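Local coordinates for UL18 protein (PDB 3D2U) that is a viral MHC class I mimic that binds the host inhibitory receptor LILRB1 and so modulates natural killer cell activity, at residues Q146-T149 and Y150-K154. The protein carries 4 engineered substitutions. Numbering follows the deposited sequence.
Engineered in segment 146-149: Gln147 (natural residue Asn).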
ATOM      1  N   GLN A 146      -0.720 -11.299 -26.151  1.00 48.61           N
ATOM      2  CA  GLN A 146       0.186 -12.286 -26.744  1.00 39.11           C
ATOM      3  C   GLN A 146      -0.552 -13.602 -27.007  1.00 40.91           C
ATOM      4  O   GLN A 146      -0.153 -14.388 -27.863  1.00 43.77           O
ATOM      5  CB  GLN A 146       1.381 -12.533 -25.807  1.00 43.52           C
ATOM      6  CG  GLN A 146       2.466 -13.467 -26.350  1.00 38.96           C
ATOM      7  CD  GLN A 146       3.099 -12.964 -27.642  1.00 50.40           C
ATOM      8  OE1 GLN A 146       3.078 -11.777 -27.934  1.00 35.98           O
ATOM      9  NE2 GLN A 146       3.669 -13.876 -28.416  1.00 41.61           N
ATOM     10  N   GLN A 147      -1.628 -13.845 -26.268  1.00 30.32           N
ATOM     11  CA  GLN A 147      -2.404 -15.068 -26.456  1.00 36.63           C
ATOM     12  C   GLN A 147      -3.899 -14.750 -26.547  1.00 50.08           C
ATOM     13  O   GLN A 147      -4.730 -15.453 -25.963  1.00 42.71           O
ATOM     14  CB  GLN A 147      -2.158 -16.040 -25.300  1.00 32.60           C
ATOM     15  CG  GLN A 147      -0.710 -16.516 -25.162  1.00 32.58           C
ATOM     16  CD  GLN A 147      -0.221 -17.280 -26.381  1.00 30.08           C
ATOM     17  OE1 GLN A 147      -1.018 -17.849 -27.131  1.00 43.12           O
ATOM     18  NE2 GLN A 147       1.097 -17.323 -26.567  1.00 29.74           N
ATOM     19  N   LYS A 148      -4.229 -13.699 -27.297  1.00 41.82           N
ATOM     20  CA  LYS A 148      -5.611 -13.259 -27.469  1.00 28.13           C
ATOM     21  C   LYS A 148      -6.564 -14.269 -28.082  1.00 35.00           C
ATOM     22  O   LYS A 148      -7.638 -14.524 -27.543  1.00 51.50           O
ATOM     23  CB  LYS A 148      -5.654 -11.956 -28.277  1.00 42.99           C
ATOM     24  CG  LYS A 148      -7.053 -11.543 -28.741  1.00 38.17           C
ATOM     25  CD  LYS A 148      -7.082 -10.064 -29.076  1.00 47.89           C
ATOM     26  CE  LYS A 148      -8.441  -9.615 -29.585  1.00 53.39           C
ATOM     27  NZ  LYS A 148      -8.448  -8.140 -29.797  1.00 50.15           N
ATOM     28  N   THR A 149      -6.197 -14.850 -29.213  1.00 55.58           N
ATOM     29  CA  THR A 149      -7.116 -15.803 -29.810  1.00 49.58           C
ATOM     30  C   THR A 149      -7.345 -17.019 -28.904  1.00 47.52           C
ATOM     31  O   THR A 149      -8.455 -17.552 -28.864  1.00 45.98           O
ATOM     32  CB  THR A 149      -6.669 -16.219 -31.236  1.00 46.18           C
ATOM     33  OG1 THR A 149      -5.322 -16.692 -31.199  1.00 48.64           O
ATOM     34  CG2 THR A 149      -6.769 -15.015 -32.195  1.00 47.32           C
ATOM     35  N   TYR A 150      -6.328 -17.451 -28.158  1.00 40.93           N
ATOM     36  CA  TYR A 150      -6.531 -18.584 -27.250  1.00 37.44           C
ATOM     37  C   TYR A 150      -7.486 -18.182 -26.119  1.00 40.08           C
ATOM     38  O   TYR A 150      -8.429 -18.907 -25.808  1.00 53.67           O
ATOM     39  CB  TYR A 150      -5.215 -19.064 -26.637  1.00 45.69           C
ATOM     40  CG  TYR A 150      -5.394 -20.027 -25.463  1.00 43.51           C
ATOM     41  CD1 TYR A 150      -5.506 -21.411 -25.658  1.00 48.81           C
ATOM     42  CD2 TYR A 150      -5.448 -19.547 -24.154  1.00 40.88           C
ATOM     43  CE1 TYR A 150      -5.663 -22.289 -24.570  1.00 40.68           C
ATOM     44  CE2 TYR A 150      -5.605 -20.411 -23.063  1.00 43.83           C
ATOM     45  CZ  TYR A 150      -5.710 -21.772 -23.274  1.00 41.14           C
ATOM     46  OH  TYR A 150      -5.856 -22.598 -22.187  1.00 45.52           O
ATOM     47  N   ILE A 151      -7.247 -17.025 -25.508  1.00 41.04           N
ATOM     48  CA  ILE A 151      -8.107 -16.572 -24.417  1.00 48.14           C
ATOM     49  C   ILE A 151      -9.552 -16.370 -24.902  1.00 50.90           C
ATOM     50  O   ILE A 151     -10.486 -16.872 -24.286  1.00 44.96           O
ATOM     51  CB  ILE A 151      -7.558 -15.264 -23.765  1.00 42.54           C
ATOM     52  CG1 ILE A 151      -6.143 -15.500 -23.212  1.00 34.35           C
ATOM     53  CG2 ILE A 151      -8.446 -14.828 -22.602  1.00 27.79           C
ATOM     54  CD1 ILE A 151      -6.059 -16.611 -22.167  1.00 68.85           C
ATOM     55  N   ASP A 152      -9.729 -15.664 -26.017  1.00 42.84           N
ATOM     56  CA  ASP A 152     -11.062 -15.424 -26.574  1.00 48.08           C
ATOM     57  C   ASP A 152     -11.767 -16.734 -26.886  1.00 56.90           C
ATOM     58  O   ASP A 152     -12.995 -16.842 -26.766  1.00 53.75           O
ATOM     59  CB  ASP A 152     -10.960 -14.577 -27.841  1.00 38.02           C
ATOM     60  CG  ASP A 152     -10.633 -13.137 -27.537  1.00 42.44           C
ATOM     61  OD1 ASP A 152     -10.301 -12.855 -26.368  1.00 47.75           O
ATOM     62  OD2 ASP A 152     -10.699 -12.289 -28.447  1.00 50.15           O
ATOM     63  N   GLY A 153     -10.977 -17.726 -27.284  1.00 49.37           N
ATOM     64  CA  GLY A 153     -11.521 -19.034 -27.594  1.00 40.10           C
ATOM     65  C   GLY A 153     -11.988 -19.733 -26.335  1.00 43.93           C
ATOM     66  O   GLY A 153     -12.993 -20.442 -26.353  1.00 54.85           O
ATOM     67  N   LYS A 154     -11.257 -19.552 -25.237  1.00 50.26           N
ATOM     68  CA  LYS A 154     -11.650 -20.178 -23.981  1.00 36.52           C
ATOM     69  C   LYS A 154     -12.892 -19.500 -23.440  1.00 48.43           C
ATOM     70  O   LYS A 154     -13.819 -20.164 -22.974  1.00 44.51           O
ATOM     71  CB  LYS A 154     -10.535 -20.102 -22.936  1.00 45.38           C
ATOM     72  CG  LYS A 154      -9.460 -21.156 -23.094  1.00 47.13           C
ATOM     73  CD  LYS A 154     -10.057 -22.505 -23.452  1.00 51.61           C
ATOM     74  CE  LYS A 154      -9.065 -23.639 -23.253  1.00 48.31           C
ATOM     75  NZ  LYS A 154      -9.421 -24.462 -22.062  1.00 51.40           N
TER
HETATM   76  O   HOH W   1      -3.373 -17.191 -28.659  1.00 41.95           O
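Three successive i to i+4 backbone bonds open the helix 148-156: Ile151 N gives to Gln147 O at 3.0 Å, Asp152 N to Lys148 O, and Gly153 N to Thr149 O. The first two are nearly straight, whereas the third is bent to 140° at the hydrogen and its donor stands above the plane of the Thr149 carbonyl. Gln147, an engineered residue in place of the natural Asn, occupies the N-cap. Its side chain makes no direct hydrogen bond to the first turn; OE1 accepts from a water at 2.9 Å, and the same water accepts from Tyr150 N at 3.0 Å. The cap side chain thus serves a first-turn amide through one intervening water. CG1 of Ile151, placed beside its own backbone N (chi1 -59°), comes within 3.1 Å of Gln147 O, the same oxygen that its amide binds. This side chain is buried against Leu88 of the helix 62-88 and against Pro137 and Tyr139.

One turn apart on another side of the helix, the extended Lys148 chain passes Asp152 at a slant, with CG and CE each 3.7 Å from OD2. The chain runs past the carboxylate and carries Lys148 NZ beyond it, 4.9 Å from Asp152 OD2, too far for a salt bridge. Asp152 OD1 instead takes a hydrogen bond from the hydroxyl of Tyr139, which ties the helix to the loop beside it. At this end of an alpha2-domain helix of the MHC class I platform, backbone bonds and a bridging water hold the first turn together, while the lysine packs its methylenes on the carboxylate and would probably add a weak, longer-range attraction to a group held chiefly by Tyr139.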